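PDB 3LUL: 4-amino-4-deoxychorismate lyase from Legionella pneumophila, which belongs to the class IV aminotransferase family, the fold-type IV enzymes dependent on pyridoxal phosphate, and holds that cofactor covalently bound in the model. Local coordinates for residues Leu180-Ile183 against Leu188-Pro191; Gln211-Ser216 against Ile260-Phe265. All blocks are in the same frame, centred on the assembly; numbering follows the deposited sequence.

Contact 1 of 2, residues Leu180-Ile183 against Leu188-Pro191; sequences LFLI and LYTP
Leu182 and Tyr189 pair through both of their peptide groups, and this hydrogen-bonded antiparallel pair sets the register of a beta hairpin. Leu182 N donates to Tyr189 O and Tyr189 N to Leu182 O, each over 2.9 Å and each with an N-H...O angle of 162°. The same two carbonyls also take weaker CA-H...O contacts, Phe181 CA lying 3.3 Å from Tyr189 O and Leu188 CA 3.4 Å from Leu182 O.

The next such pair would join Leu180 to Pro191, but proline has no N-H; Pro191 CD lies 3.3 Å from Leu180 O, and Thr190 OG1 supplies the bond, donating to that oxygen over 2.6 Å, tilted out of the carbonyl plane. The Thr190 chi1 of -163° turns OG1 to this carbonyl and above the centre of the Phe181 ring. The two side chains lie side by side, which places Thr190 CB over the ring too, a CH-pi contact 3.8 Å from the centroid.

Apolar packing differs on the two faces of the hairpin. On the Leu182 and Tyr189 face, methyl CD1 of Leu182 rests 3.6 Å from CD1 of the tyrosine ring and also meets its CB. Ile183 and Leu188, a non-hydrogen-bonded pair, lie side by side on the other face, with Ile183 CG1 3.8 Å from Leu188 CD2.

Strand 232-237 flanks 179-184 and strand 217-219 flanks 187-190, which makes the hairpin an interior part of the larger sheet. On the face carrying Phe181, Ile183, Leu188 and Thr190, helix 201-212 meets all but Ile183, and helix 258-269 meets Ile183 and Leu188, while Arg226 makes a cation-pi contact with Tyr189.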
# COMPACT_ATOMS: atom_id res chain seq x y z
N LEU B 180 -1.00 12.45 -16.35
CA LEU B 180 -1.74 12.60 -17.61
C LEU B 180 -1.91 14.04 -18.02
O LEU B 180 -2.24 14.91 -17.21
CB LEU B 180 -3.13 11.98 -17.51
CG LEU B 180 -3.95 11.97 -18.81
CD1 LEU B 180 -4.78 10.69 -18.95
CD2 LEU B 180 -4.88 13.14 -18.85
N PHE B 181 -1.76 14.28 -19.32
CA PHE B 181 -1.99 15.58 -19.97
C PHE B 181 -2.92 15.32 -21.15
O PHE B 181 -2.90 14.24 -21.74
CB PHE B 181 -0.66 16.16 -20.49
CG PHE B 181 0.20 16.81 -19.42
CD1 PHE B 181 1.02 16.04 -18.61
CD2 PHE B 181 0.25 18.17 -19.29
CE1 PHE B 181 1.83 16.62 -17.66
CE2 PHE B 181 1.05 18.76 -18.32
CZ PHE B 181 1.83 17.97 -17.50
N LEU B 182 -3.72 16.31 -21.50
CA LEU B 182 -4.39 16.29 -22.79
C LEU B 182 -4.24 17.60 -23.50
O LEU B 182 -3.87 18.63 -22.91
CB LEU B 182 -5.84 15.87 -22.63
CG LEU B 182 -6.70 16.71 -21.73
CD1 LEU B 182 -7.22 17.82 -22.60
CD2 LEU B 182 -7.89 15.96 -21.06
N ILE B 183 -4.51 17.58 -24.79
CA ILE B 183 -4.44 18.77 -25.64
C ILE B 183 -5.80 18.90 -26.30
O ILE B 183 -6.29 17.93 -26.86
CB ILE B 183 -3.38 18.66 -26.74
CG1 ILE B 183 -1.97 18.59 -26.12
CG2 ILE B 183 -3.46 19.87 -27.63
CD1 ILE B 183 -0.89 18.32 -27.10
N LEU B 188 -3.08 22.97 -23.42
CA LEU B 188 -2.69 21.83 -22.60
C LEU B 188 -3.52 21.84 -21.32
O LEU B 188 -3.69 22.88 -20.73
CB LEU B 188 -1.21 21.91 -22.24
CG LEU B 188 -0.25 21.49 -23.34
CD1 LEU B 188 1.03 22.36 -23.32
CD2 LEU B 188 0.05 20.00 -23.23
N TYR B 189 -4.01 20.67 -20.90
CA TYR B 189 -4.75 20.51 -19.65
C TYR B 189 -4.14 19.33 -18.85
O TYR B 189 -3.66 18.35 -19.44
CB TYR B 189 -6.22 20.24 -19.93
CG TYR B 189 -6.94 21.33 -20.67
CD1 TYR B 189 -6.95 21.37 -22.07
CD2 TYR B 189 -7.61 22.33 -19.99
CE1 TYR B 189 -7.61 22.41 -22.78
CE2 TYR B 189 -8.29 23.35 -20.67
CZ TYR B 189 -8.27 23.38 -22.06
OH TYR B 189 -8.94 24.33 -22.73
N THR B 190 -4.14 19.44 -17.54
CA THR B 190 -3.67 18.37 -16.68
C THR B 190 -4.37 18.46 -15.31
O THR B 190 -4.75 19.54 -14.89
CB THR B 190 -2.13 18.42 -16.55
OG1 THR B 190 -1.66 17.18 -16.06
CG2 THR B 190 -1.65 19.59 -15.65
N PRO B 191 -4.62 17.31 -14.68
CA PRO B 191 -5.28 17.39 -13.37
C PRO B 191 -4.52 18.25 -12.36
O PRO B 191 -3.28 18.32 -12.40
CB PRO B 191 -5.31 15.91 -12.94
CG PRO B 191 -5.56 15.21 -14.21
CD PRO B 191 -4.65 15.93 -15.19

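Contact 2 of 2, residues Gln211-Ser216 against Ile260-Phe265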
# COMPACT_ATOMS: atom_id res chain seq x y z
N GLN B 211 5.21 27.62 -19.29
CA GLN B 211 5.17 28.99 -18.74
C GLN B 211 6.27 29.86 -19.32
O GLN B 211 6.00 30.99 -19.71
CB GLN B 211 5.24 28.97 -17.21
CG GLN B 211 3.91 28.55 -16.60
CD GLN B 211 3.97 28.11 -15.15
OE1 GLN B 211 5.04 27.94 -14.55
NE2 GLN B 211 2.80 27.88 -14.59
N GLN B 212 7.48 29.31 -19.41
CA GLN B 212 8.60 30.04 -19.99
C GLN B 212 8.34 30.34 -21.45
O GLN B 212 8.72 31.38 -21.91
CB GLN B 212 9.90 29.25 -19.91
CG GLN B 212 10.50 29.10 -18.50
CD GLN B 212 11.58 28.02 -18.43
OE1 GLN B 212 11.44 27.02 -17.71
NE2 GLN B 212 12.66 28.20 -19.20
N HIS B 213 7.69 29.42 -22.16
CA HIS B 213 7.40 29.57 -23.60
C HIS B 213 6.02 30.18 -23.92
O HIS B 213 5.65 30.26 -25.10
CB HIS B 213 7.62 28.23 -24.31
CG HIS B 213 9.07 27.83 -24.38
ND1 HIS B 213 9.84 28.03 -25.50
CD2 HIS B 213 9.90 27.30 -23.45
CE1 HIS B 213 11.08 27.63 -25.27
NE2 HIS B 213 11.15 27.19 -24.03
N LYS B 214 5.30 30.66 -22.89
CA LYS B 214 3.93 31.20 -23.00
C LYS B 214 2.99 30.28 -23.85
O LYS B 214 2.21 30.74 -24.70
CB LYS B 214 3.97 32.65 -23.51
CG LYS B 214 4.88 33.59 -22.65
N MSE B 215 3.13 28.97 -23.62
CA MSE B 215 2.25 27.95 -24.19
C MSE B 215 1.19 27.69 -23.14
O MSE B 215 1.52 27.36 -21.98
CB MSE B 215 3.03 26.65 -24.50
CG MSE B 215 4.15 26.80 -25.54
SE MSE B 215 5.39 25.34 -25.47
CE MSE B 215 4.17 23.99 -26.16
N SER B 216 -0.08 27.82 -23.53
CA SER B 216 -1.16 27.79 -22.56
C SER B 216 -1.26 26.40 -21.98
O SER B 216 -1.38 25.43 -22.74
CB SER B 216 -2.49 28.18 -23.21
OG SER B 216 -3.53 28.26 -22.25
N ILE B 260 3.29 18.20 -28.65
CA ILE B 260 3.99 17.03 -28.09
C ILE B 260 5.44 16.99 -28.59
O ILE B 260 6.37 16.79 -27.79
CB ILE B 260 3.26 15.71 -28.38
CG1 ILE B 260 1.87 15.73 -27.72
CG2 ILE B 260 4.11 14.50 -27.88
CD1 ILE B 260 0.97 14.51 -28.03
N ASP B 261 5.67 17.21 -29.88
CA ASP B 261 7.05 17.22 -30.38
C ASP B 261 7.91 18.32 -29.76
O ASP B 261 9.07 18.09 -29.42
CB ASP B 261 7.13 17.31 -31.90
CG ASP B 261 6.43 16.15 -32.58
OD1 ASP B 261 6.71 15.00 -32.20
OD2 ASP B 261 5.60 16.38 -33.47
N LYS B 262 7.33 19.49 -29.59
CA LYS B 262 8.01 20.60 -28.93
C LYS B 262 8.38 20.24 -27.47
O LYS B 262 9.49 20.48 -27.03
CB LYS B 262 7.16 21.88 -28.94
CG LYS B 262 7.89 23.04 -28.28
CD LYS B 262 7.35 24.41 -28.65
CE LYS B 262 8.29 25.51 -28.13
NZ LYS B 262 7.80 26.88 -28.39
N LEU B 263 7.42 19.70 -26.73
CA LEU B 263 7.67 19.34 -25.33
C LEU B 263 8.73 18.22 -25.19
O LEU B 263 9.60 18.31 -24.33
CB LEU B 263 6.37 18.99 -24.63
CG LEU B 263 5.43 20.19 -24.48
CD1 LEU B 263 4.14 19.70 -23.86
CD2 LEU B 263 6.04 21.35 -23.67
N ILE B 264 8.71 17.23 -26.08
CA ILE B 264 9.76 16.20 -26.11
C ILE B 264 11.14 16.85 -26.32
O ILE B 264 12.12 16.53 -25.59
CB ILE B 264 9.51 15.16 -27.22
CG1 ILE B 264 8.34 14.27 -26.82
CG2 ILE B 264 10.80 14.33 -27.50
CD1 ILE B 264 7.84 13.37 -27.92
N PHE B 265 11.21 17.78 -27.26
CA PHE B 265 12.46 18.47 -27.52
C PHE B 265 12.94 19.19 -26.28
O PHE B 265 14.10 19.03 -25.88
CB PHE B 265 12.34 19.43 -28.71
CG PHE B 265 13.61 20.24 -28.95
CD1 PHE B 265 13.82 21.42 -28.27
CD2 PHE B 265 14.58 19.79 -29.82
CE1 PHE B 265 14.97 22.16 -28.47
CE2 PHE B 265 15.74 20.53 -30.03
CZ PHE B 265 15.93 21.71 -29.34
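Met215, a selenomethionine, reaches from the loop after helix 201-212 toward helix 258-269 and meets Lys262 and Leu263 there. Its CB points at the second helix, and CB and CG serve as a spacer that carries the selenium across the gap. The SE atom then lies against the aliphatic part of the lysine, 3.8 Å from Lys262 CD and 3.9 Å from Lys262 CE, the two chains crossing at a slant. A bend at the last torsion (chi3 69°) turns the terminal methyl CE inward, where it comes 4.1 Å from Leu263 CD2 and as close to Lys262 CD.

The lysine is extended beyond CG, so its NZ runs on past the selenium to the His213 ring, stopping 3.7 Å from His213 ND1, near but not hydrogen-bonded. A Schellman motif with Lys214 as C-prime residue ends helix 201-212; the chain reverses here, and both His213 and Met215 point toward helix 258-269.

The contact therefore rests on dispersion between selenium, methylene and methyl groups near the protein surface. The ammonium beside the imidazole would tend to disfavour protonation of His213, although Lys262 also touches a crystal neighbour and its pose may owe something to packing.

Overall arrangement
Contact 1 is the buried one, contact 2 the partly exposed one, and their centres lie about 13 Å apart on the same side of the chain's centre. Strand-to-strand peptide bonding, a threonine hydroxyl and close apolar packing make up the first; the second has side-chain contacts only: selenium, methylene and methyl groups, with a lysine amine near an imidazole. They are in series along the chain: strand 187-190 leads on to helix 201-212, whose exit loop returns to the hairpin, with a probable hydrogen bond of 3.1 Å from Leu188 N to Ser216 O. Helix 258-269 serves both, since Ile260 packs on Ile183, and Leu263 packs on Leu188 as well as on Met215.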